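Local coordinates for protein carboxylesterase (Uncultured bacterium, PDB 5GMX) that hydrolyses carboxylic esters as a family VIII carboxylesterase and also shows hydrolytic activity toward oxyimino cephalosporins, at residues L66-S71 / R256-A261; K74-T79 / N199-G204; D139-M144 / F165-G170. All blocks are in the same frame, centred on the assembly; numbering follows the deposited sequence.

Interaction 1 of 3, residues L66-S71 / R256-A261; sequences LINTYS and RAWRAA. With PMS (phenylmethanesulfonic acid), chain C.
Asn-68 and Trp-258 meet through one polar bond: the indole NE1 donates to Asn-68 OD1 at 2.9 Å, N-H...O angle 166°. The oxygen lies at the rim of the indole, almost in its plane, whereas NE1 stands 44° out of the amide plane. This bond joins strand 67-68 to the short helix 256-260. Asparagine suits the place because its amide can accept at one end and donate at the other: ND2 gives a hydrogen bond to Ala-266 O. With CG anti to the backbone N (chi1 -164°), the amide reaches toward the helix. Tryptophan suits as an apolar plate with one in-plane N-H, packing on Leu-135, Tyr-136 and Ile-252.

The aromatic contact lies within 66-71. Asn-68 ND2 sits 3.0 Å above the plane of the Tyr-70 ring, over its centre, and Tyr-70 OH is hydrogen-bonded to Thr-249 O.

The third kind is covalent. Ser-71 OG is bonded to the sulfur of phenylmethanesulfonic acid at 1.5 Å, and Ser-71 N makes a weak hydrogen bond of 3.0 Å to its O1S. Trp-344 N is also hydrogen-bonded to the adduct; the two backbone N-H groups, one weakly bonded, resemble the oxyanion hole of serine beta-lactamases. Sulfonylation is consistent with a reactive serine, as the first residue of an apparent SxxK pattern would be; Asn-68 belongs to the strand leading into it.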
loop_
_atom_site.group_PDB
_atom_site.type_symbol
_atom_site.label_atom_id
_atom_site.label_comp_id
_atom_site.label_asym_id
_atom_site.label_seq_id
_atom_site.Cartn_x
_atom_site.Cartn_y
_atom_site.Cartn_z
ATOM N N LEU A 66 6.995 13.819 -4.011
ATOM C CA LEU A 66 5.988 12.846 -3.586
ATOM C C LEU A 66 4.868 12.674 -4.618
ATOM O O LEU A 66 4.583 13.582 -5.393
ATOM C CB LEU A 66 5.366 13.274 -2.254
ATOM C CG LEU A 66 6.330 13.473 -1.083
ATOM C CD1 LEU A 66 5.631 14.261 -0.007
ATOM C CD2 LEU A 66 6.808 12.128 -0.546
ATOM N N ILE A 67 4.215 11.518 -4.596
ATOM C CA ILE A 67 3.068 11.260 -5.464
ATOM C C ILE A 67 2.078 10.338 -4.745
ATOM O O ILE A 67 2.467 9.541 -3.885
ATOM C CB ILE A 67 3.506 10.624 -6.820
ATOM C CG1 ILE A 67 2.394 10.703 -7.874
ATOM C CG2 ILE A 67 3.986 9.190 -6.632
ATOM C CD1 ILE A 67 1.948 12.126 -8.221
ATOM N N ASN A 68 0.799 10.470 -5.075
ATOM C CA ASN A 68 -0.207 9.539 -4.582
ATOM C C ASN A 68 0.123 8.121 -5.045
ATOM O O ASN A 68 0.428 7.897 -6.216
ATOM C CB ASN A 68 -1.594 9.954 -5.061
ATOM C CG ASN A 68 -2.705 9.270 -4.295
ATOM O OD1 ASN A 68 -3.176 9.786 -3.287
ATOM N ND2 ASN A 68 -3.123 8.100 -4.765
ATOM N N THR A 69 0.079 7.161 -4.131
ATOM C CA THR A 69 0.457 5.789 -4.471
ATOM C C THR A 69 -0.731 4.831 -4.512
ATOM O O THR A 69 -0.552 3.638 -4.745
ATOM C CB THR A 69 1.482 5.231 -3.473
ATOM O OG1 THR A 69 0.914 5.231 -2.158
ATOM C CG2 THR A 69 2.761 6.079 -3.479
ATOM N N TYR A 70 -1.933 5.356 -4.292
ATOM C CA TYR A 70 -3.155 4.551 -4.286
ATOM C C TYR A 70 -3.012 3.296 -3.428
ATOM O O TYR A 70 -2.540 3.387 -2.303
ATOM C CB TYR A 70 -3.562 4.212 -5.718
ATOM C CG TYR A 70 -4.020 5.452 -6.446
ATOM C CD1 TYR A 70 -5.288 5.975 -6.222
ATOM C CD2 TYR A 70 -3.173 6.130 -7.315
ATOM C CE1 TYR A 70 -5.713 7.123 -6.860
ATOM C CE2 TYR A 70 -3.588 7.281 -7.963
ATOM C CZ TYR A 70 -4.861 7.768 -7.733
ATOM O OH TYR A 70 -5.284 8.909 -8.372
ATOM N N SER A 71 -3.385 2.130 -3.947
ATOM C CA SER A 71 -3.474 0.940 -3.095
ATOM C C SER A 71 -2.128 0.409 -2.611
ATOM O O SER A 71 -2.080 -0.514 -1.799
ATOM C CB SER A 71 -4.229 -0.170 -3.814
ATOM O OG SER A 71 -5.550 0.258 -4.118
ATOM N N ARG A 256 -5.974 18.973 -2.663
ATOM C CA ARG A 256 -5.279 19.094 -1.384
ATOM C C ARG A 256 -6.046 18.428 -0.248
ATOM O O ARG A 256 -5.437 17.827 0.632
ATOM C CB ARG A 256 -5.008 20.573 -1.052
ATOM C CG ARG A 256 -4.583 20.848 0.395
ATOM C CD ARG A 256 -3.244 20.192 0.782
ATOM N NE ARG A 256 -3.048 20.204 2.234
ATOM C CZ ARG A 256 -2.207 19.407 2.895
ATOM N NH1 ARG A 256 -1.468 18.514 2.244
ATOM N NH2 ARG A 256 -2.121 19.488 4.215
ATOM N N ALA A 257 -7.374 18.528 -0.263
ATOM C CA ALA A 257 -8.182 17.947 0.811
ATOM C C ALA A 257 -7.999 16.432 0.860
ATOM O O ALA A 257 -7.955 15.833 1.935
ATOM C CB ALA A 257 -9.660 18.307 0.635
ATOM N N TRP A 258 -7.869 15.823 -0.310
ATOM C CA TRP A 258 -7.611 14.389 -0.401
ATOM C C TRP A 258 -6.265 14.052 0.248
ATOM O O TRP A 258 -6.188 13.203 1.137
ATOM C CB TRP A 258 -7.654 13.950 -1.870
ATOM C CG TRP A 258 -7.125 12.569 -2.164
ATOM C CD1 TRP A 258 -5.857 12.248 -2.560
ATOM C CD2 TRP A 258 -7.862 11.334 -2.138
ATOM N NE1 TRP A 258 -5.752 10.892 -2.763
ATOM C CE2 TRP A 258 -6.969 10.308 -2.513
ATOM C CE3 TRP A 258 -9.183 10.996 -1.823
ATOM C CZ2 TRP A 258 -7.352 8.970 -2.578
ATOM C CZ3 TRP A 258 -9.565 9.664 -1.889
ATOM C CH2 TRP A 258 -8.652 8.669 -2.270
ATOM N N ARG A 259 -5.215 14.754 -0.161
ATOM C CA ARG A 259 -3.883 14.514 0.388
ATOM C C ARG A 259 -3.800 14.781 1.898
ATOM O O ARG A 259 -3.051 14.116 2.607
ATOM C CB ARG A 259 -2.855 15.373 -0.348
ATOM C CG ARG A 259 -2.803 15.085 -1.832
ATOM C CD ARG A 259 -1.612 15.747 -2.501
ATOM N NE ARG A 259 -1.654 17.198 -2.404
ATOM C CZ ARG A 259 -2.231 17.983 -3.304
ATOM N NH1 ARG A 259 -2.822 17.448 -4.363
ATOM N NH2 ARG A 259 -2.229 19.299 -3.140
ATOM N N ALA A 260 -4.570 15.744 2.386
ATOM C CA ALA A 260 -4.506 16.133 3.793
ATOM C C ALA A 260 -5.195 15.108 4.690
ATOM O O ALA A 260 -4.851 14.969 5.864
ATOM C CB ALA A 260 -5.131 17.525 3.998
ATOM N N ALA A 261 -6.169 14.397 4.131
ATOM C CA ALA A 261 -6.978 13.452 4.896
ATOM C C ALA A 261 -6.239 12.153 5.174
ATOM O O ALA A 261 -5.126 11.954 4.716
ATOM C CB ALA A 261 -8.282 13.158 4.152
HETATM C C PMS C . -7.351 1.815 -4.950
HETATM S S PMS C . -6.031 0.725 -5.437
HETATM C C1 PMS C . -8.454 1.891 -5.991
HETATM C C2 PMS C . -8.422 2.872 -6.973
HETATM C C3 PMS C . -9.433 2.945 -7.922
HETATM C C4 PMS C . -10.482 2.038 -7.891
HETATM C C5 PMS C . -10.518 1.057 -6.911
HETATM C C6 PMS C . -9.508 0.988 -5.962
HETATM O O2S PMS C . -6.465 -0.430 -6.311
HETATM O O1S PMS C . -5.055 1.425 -6.353
#

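Interaction 2 of 3, residues K74-T79 / N199-G204; sequences KGMAAT and NDYYIG
The side chain of Met-76, a selenomethionine here, spreads over one face of the Tyr-201 ring. CG lies over the CE1 rim, 3.6 Å from Tyr-201 CE1, and makes a CH-pi contact. The terminal methyl lies over the CE2 rim of the same face, with CE 3.8 Å from Tyr-201 CE2. Between them SE lies 4.7 Å from the ring centroid and only 5° off the normal, a Met-aromatic contact. The bend at chi2 (-58°) turns SE along the ring, and the extended last torsion carries CE across it. A long, flexible and polarisable side chain is well suited to follow a flat aromatic surface in this way. Ile-203 adds a looser apolar touch, its CD1 4.4 Å from Met-76 CB.

The contact packs helix 72-86 against strand 201-202, an outer strand of a small antiparallel sheet. This helix begins just after the sulfonylated Ser-71 and carries Lys-74 of an apparent SxxK pattern, as in serine beta-lactamases, while Met-76 looks into the core, where it packs on Ile-275, Val-278 and Phe-187.

Further out, the phenol end of Tyr-201 is held by hydrogen bonds to the hydroxyls of Thr-69 and Thr-73, fixing the far end of the ring that Met-76 lies on. Within the helix, Thr-79 OG1 turns back to donate to Gly-75 O at 3.0 Å. That carbonyl also takes the backbone bond from Thr-79 N, the two donors arriving from opposite faces of its plane, so the buried hydroxyl is satisfied without leaving its own turn.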
loop_
_atom_site.group_PDB
_atom_site.type_symbol
_atom_site.label_atom_id
_atom_site.label_comp_id
_atom_site.label_asym_id
_atom_site.label_seq_id
_atom_site.Cartn_x
_atom_site.Cartn_y
_atom_site.Cartn_z
ATOM N N LYS A 74 -2.133 0.316 0.995
ATOM C CA LYS A 74 -2.722 -0.771 1.772
ATOM C C LYS A 74 -1.621 -1.590 2.435
ATOM O O LYS A 74 -1.763 -1.992 3.594
ATOM C CB LYS A 74 -3.623 -1.661 0.901
ATOM C CG LYS A 74 -4.924 -0.975 0.472
ATOM C CD LYS A 74 -5.929 -1.983 -0.076
ATOM C CE LYS A 74 -7.198 -1.284 -0.516
ATOM N NZ LYS A 74 -6.927 -0.429 -1.692
ATOM N N GLY A 75 -0.506 -1.794 1.726
ATOM C CA GLY A 75 0.602 -2.526 2.325
ATOM C C GLY A 75 1.108 -1.817 3.576
ATOM O O GLY A 75 1.372 -2.430 4.624
HETATM N N MSE A 76 1.212 -0.499 3.482
HETATM C CA MSE A 76 1.663 0.288 4.624
HETATM C C MSE A 76 0.709 0.109 5.791
HETATM O O MSE A 76 1.151 -0.105 6.939
HETATM C CB MSE A 76 1.784 1.760 4.246
HETATM C CG MSE A 76 2.680 1.977 3.035
HETATM SE SE MSE A 76 4.503 1.271 3.290
HETATM C CE MSE A 76 5.222 1.765 1.556
ATOM N N ALA A 77 -0.593 0.116 5.501
ATOM C CA ALA A 77 -1.564 -0.002 6.586
ATOM C C ALA A 77 -1.408 -1.372 7.216
ATOM O O ALA A 77 -1.443 -1.512 8.446
ATOM C CB ALA A 77 -3.001 0.216 6.088
ATOM N N ALA A 78 -1.179 -2.378 6.369
ATOM C CA ALA A 78 -1.111 -3.740 6.875
ATOM C C ALA A 78 0.096 -3.846 7.804
ATOM O O ALA A 78 0.059 -4.559 8.821
ATOM C CB ALA A 78 -1.028 -4.758 5.734
ATOM N N THR A 79 1.152 -3.098 7.477
ATOM C CA THR A 79 2.368 -3.197 8.265
ATOM C C THR A 79 2.092 -2.703 9.681
ATOM O O THR A 79 2.538 -3.325 10.649
ATOM C CB THR A 79 3.523 -2.426 7.623
ATOM O OG1 THR A 79 3.811 -3.021 6.356
ATOM C CG2 THR A 79 4.764 -2.517 8.487
ATOM N N ASN A 199 10.186 10.802 6.078
ATOM C CA ASN A 199 10.103 11.953 5.193
ATOM C C ASN A 199 9.736 11.573 3.759
ATOM O O ASN A 199 9.612 12.447 2.902
ATOM C CB ASN A 199 11.424 12.722 5.195
ATOM C CG ASN A 199 12.589 11.867 4.737
ATOM O OD1 ASN A 199 12.686 10.682 5.082
ATOM N ND2 ASN A 199 13.460 12.448 3.918
ATOM N N ASP A 200 9.569 10.279 3.490
ATOM C CA ASP A 200 9.339 9.833 2.120
ATOM C C ASP A 200 8.056 8.991 1.961
ATOM O O ASP A 200 7.809 8.437 0.889
ATOM C CB ASP A 200 10.543 9.042 1.602
ATOM C CG ASP A 200 11.696 9.947 1.140
ATOM O OD1 ASP A 200 11.439 11.056 0.603
ATOM O OD2 ASP A 200 12.867 9.533 1.292
ATOM N N TYR A 201 7.257 8.887 3.019
ATOM C CA TYR A 201 5.922 8.287 2.907
ATOM C C TYR A 201 4.988 8.791 4.003
ATOM O O TYR A 201 5.265 8.636 5.197
ATOM C CB TYR A 201 5.985 6.753 2.947
ATOM C CG TYR A 201 4.788 6.123 2.269
ATOM C CD1 TYR A 201 3.566 6.015 2.918
ATOM C CD2 TYR A 201 4.873 5.663 0.975
ATOM C CE1 TYR A 201 2.460 5.457 2.288
ATOM C CE2 TYR A 201 3.774 5.103 0.336
ATOM C CZ TYR A 201 2.575 4.998 0.993
ATOM O OH TYR A 201 1.494 4.431 0.333
ATOM N N TYR A 202 3.864 9.361 3.584
ATOM C CA TYR A 202 2.892 9.949 4.498
ATOM C C TYR A 202 1.483 9.389 4.275
ATOM O O TYR A 202 1.060 9.178 3.143
ATOM C CB TYR A 202 2.828 11.473 4.323
ATOM C CG TYR A 202 4.128 12.217 4.532
ATOM C CD1 TYR A 202 5.092 12.271 3.532
ATOM C CD2 TYR A 202 4.376 12.901 5.720
ATOM C CE1 TYR A 202 6.284 12.962 3.725
ATOM C CE2 TYR A 202 5.556 13.602 5.911
ATOM C CZ TYR A 202 6.504 13.625 4.914
ATOM O OH TYR A 202 7.683 14.327 5.097
ATOM N N ILE A 203 0.763 9.169 5.365
ATOM C CA ILE A 203 -0.672 8.951 5.297
ATOM C C ILE A 203 -1.307 10.108 6.040
ATOM O O ILE A 203 -1.280 10.152 7.271
ATOM C CB ILE A 203 -1.090 7.602 5.897
ATOM C CG1 ILE A 203 -0.355 6.459 5.184
ATOM C CG2 ILE A 203 -2.608 7.417 5.780
ATOM C CD1 ILE A 203 -0.482 5.119 5.879
ATOM N N GLY A 204 -1.842 11.063 5.285
ATOM C CA GLY A 204 -2.198 12.355 5.841
ATOM C C GLY A 204 -0.984 13.252 5.687
ATOM O O GLY A 204 -0.061 13.201 6.499
#

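Interaction 3 of 3, residues D139-M144 / F165-G170; sequences DKLCAM and FGHIAG
The imidazole of His-167 presents one face to Leu-141, whose methyl CD2 lies over the centre of the ring, 4° off its normal. The contact is of CH-pi type, though its modelled closeness is doubtful. Cys-142 comes to the edge of the same ring instead: SG is 5.1 Å from the centroid, close to the ring plane, and 4.1 Å from His-167 CD2. The ring also stacks with that of Trp-138, the first residue of helix 138-146.

Two consecutive residues of one helix thus grip a single histidine of the other. Leu-141 has CG anti to the backbone N (chi1 -173°), which carries its branched end out toward the imidazole, and the leucine and histidine side chains cross at about a right angle. The smaller cysteine fits where the backbones are closest, Cys-142 CA being 6.5 Å from His-167 CA. Its SG is therefore also near the main chain, 3.7 Å from His-167 O.

The pair joins helix 138-146 to helix 165-175 by side-chain packing in the helical part of the beta-lactamase fold. Cys-142 packs on Trp-100 as well, and Ile-168 on Leu-116. Histidine acts here mainly as a flat, polarisable group in contact with an apolar methyl, a thiol and an indole; its burial would tend to disfavour a charge on the ring, although the stacked indole could partly offset this.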
loop_
_atom_site.group_PDB
_atom_site.type_symbol
_atom_site.label_atom_id
_atom_site.label_comp_id
_atom_site.label_asym_id
_atom_site.label_seq_id
_atom_site.Cartn_x
_atom_site.Cartn_y
_atom_site.Cartn_z
ATOM N N ASP A 139 -14.259 8.858 11.951
ATOM C CA ASP A 139 -15.122 8.193 12.922
ATOM C C ASP A 139 -16.501 7.894 12.346
ATOM O O ASP A 139 -17.109 6.872 12.661
ATOM C CB ASP A 139 -15.244 9.048 14.183
ATOM C CG ASP A 139 -13.905 9.243 14.881
ATOM O OD1 ASP A 139 -13.041 8.340 14.772
ATOM O OD2 ASP A 139 -13.716 10.298 15.530
ATOM N N LYS A 140 -16.990 8.798 11.508
ATOM C CA LYS A 140 -18.305 8.644 10.899
ATOM C C LYS A 140 -18.312 7.500 9.872
ATOM O O LYS A 140 -19.217 6.652 9.861
ATOM C CB LYS A 140 -18.735 9.961 10.250
ATOM C CG LYS A 140 -20.116 9.936 9.639
ATOM C CD LYS A 140 -20.510 11.330 9.172
ATOM C CE LYS A 140 -21.620 11.274 8.141
ATOM N NZ LYS A 140 -22.885 10.807 8.772
ATOM N N LEU A 141 -17.297 7.472 9.012
ATOM C CA LEU A 141 -17.171 6.396 8.037
ATOM C C LEU A 141 -17.026 5.037 8.728
ATOM O O LEU A 141 -17.666 4.058 8.331
ATOM C CB LEU A 141 -15.985 6.639 7.110
ATOM C CG LEU A 141 -15.914 5.640 5.957
ATOM C CD1 LEU A 141 -17.065 5.868 4.994
ATOM C CD2 LEU A 141 -14.585 5.754 5.234
ATOM N N CYS A 142 -16.199 4.998 9.772
ATOM C CA CYS A 142 -15.986 3.772 10.537
ATOM C C CYS A 142 -17.277 3.299 11.219
ATOM O O CYS A 142 -17.559 2.093 11.251
ATOM C CB CYS A 142 -14.870 3.975 11.570
ATOM S SG CYS A 142 -13.201 4.052 10.817
ATOM N N ALA A 143 -18.041 4.242 11.777
ATOM C CA ALA A 143 -19.321 3.914 12.418
ATOM C C ALA A 143 -20.267 3.313 11.393
ATOM O O ALA A 143 -20.904 2.298 11.650
ATOM C CB ALA A 143 -19.954 5.148 13.068
HETATM N N MSE A 144 -20.347 3.942 10.224
HETATM C CA MSE A 144 -21.143 3.401 9.134
HETATM C C MSE A 144 -20.743 1.978 8.722
HETATM O O MSE A 144 -21.604 1.104 8.556
HETATM C CB MSE A 144 -21.048 4.324 7.932
HETATM C CG MSE A 144 -21.553 3.721 6.636
HETATM SE SE MSE A 144 -21.356 5.030 5.203
HETATM C CE MSE A 144 -22.301 6.530 6.036
ATOM N N PHE A 165 -10.594 -0.374 3.043
ATOM C CA PHE A 165 -9.657 -1.275 3.751
ATOM C C PHE A 165 -8.847 -0.536 4.822
ATOM O O PHE A 165 -8.677 -1.024 5.946
ATOM C CB PHE A 165 -8.704 -1.955 2.756
ATOM C CG PHE A 165 -7.622 -2.798 3.401
ATOM C CD1 PHE A 165 -7.868 -4.115 3.741
ATOM C CD2 PHE A 165 -6.356 -2.284 3.628
ATOM C CE1 PHE A 165 -6.879 -4.895 4.324
ATOM C CE2 PHE A 165 -5.364 -3.060 4.207
ATOM C CZ PHE A 165 -5.629 -4.369 4.552
ATOM N N GLY A 166 -8.347 0.642 4.452
ATOM C CA GLY A 166 -7.530 1.449 5.334
ATOM C C GLY A 166 -8.269 1.880 6.585
ATOM O O GLY A 166 -7.687 1.932 7.669
ATOM N N HIS A 167 -9.561 2.171 6.439
ATOM C CA HIS A 167 -10.381 2.573 7.574
ATOM C C HIS A 167 -10.652 1.436 8.561
ATOM O O HIS A 167 -10.592 1.647 9.771
ATOM C CB HIS A 167 -11.716 3.148 7.097
ATOM C CG HIS A 167 -11.630 4.580 6.666
ATOM N ND1 HIS A 167 -11.189 4.954 5.416
ATOM C CD2 HIS A 167 -11.903 5.728 7.330
ATOM C CE1 HIS A 167 -11.210 6.272 5.320
ATOM N NE2 HIS A 167 -11.635 6.767 6.469
ATOM N N ILE A 168 -10.974 0.244 8.065
ATOM C CA ILE A 168 -11.308 -0.849 8.976
ATOM C C ILE A 168 -10.040 -1.414 9.638
ATOM O O ILE A 168 -10.002 -1.631 10.875
ATOM C CB ILE A 168 -12.113 -1.965 8.262
ATOM C CG1 ILE A 168 -11.375 -2.482 7.028
ATOM C CG2 ILE A 168 -13.486 -1.441 7.856
ATOM C CD1 ILE A 168 -12.198 -3.444 6.176
ATOM N N ALA A 169 -9.001 -1.623 8.828
ATOM C CA ALA A 169 -7.711 -2.054 9.366
ATOM C C ALA A 169 -7.201 -1.033 10.386
ATOM O O ALA A 169 -6.840 -1.363 11.534
ATOM C CB ALA A 169 -6.697 -2.233 8.236
ATOM N N GLY A 170 -7.235 0.224 9.958
ATOM C CA GLY A 170 -6.755 1.337 10.754
ATOM C C GLY A 170 -7.527 1.518 12.044
ATOM O O GLY A 170 -6.952 1.886 13.063
#

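How the interactions relate
Interaction 1 holds the modified Ser-71, and interaction 2 begins three residues further on with Lys-74, another residue of the ligand pocket. Their centres are about 11 Å apart, and they are joined directly by a probable hydrogen bond of 2.7 Å between Thr-69 OG1 and Tyr-201 OH; strands 67-68 and 201-202 flank strand 269-270 in one small sheet. Interaction 3 touches interaction 2 through Lys-74 CE, 3.7 Å from Phe-165 CB, though their centres are about 16 Å apart. It does not touch interaction 1, whose centre is about 17 Å from its own, and the His-167 side chain stays about 11 Å from the bound phenylmethanesulfonic acid.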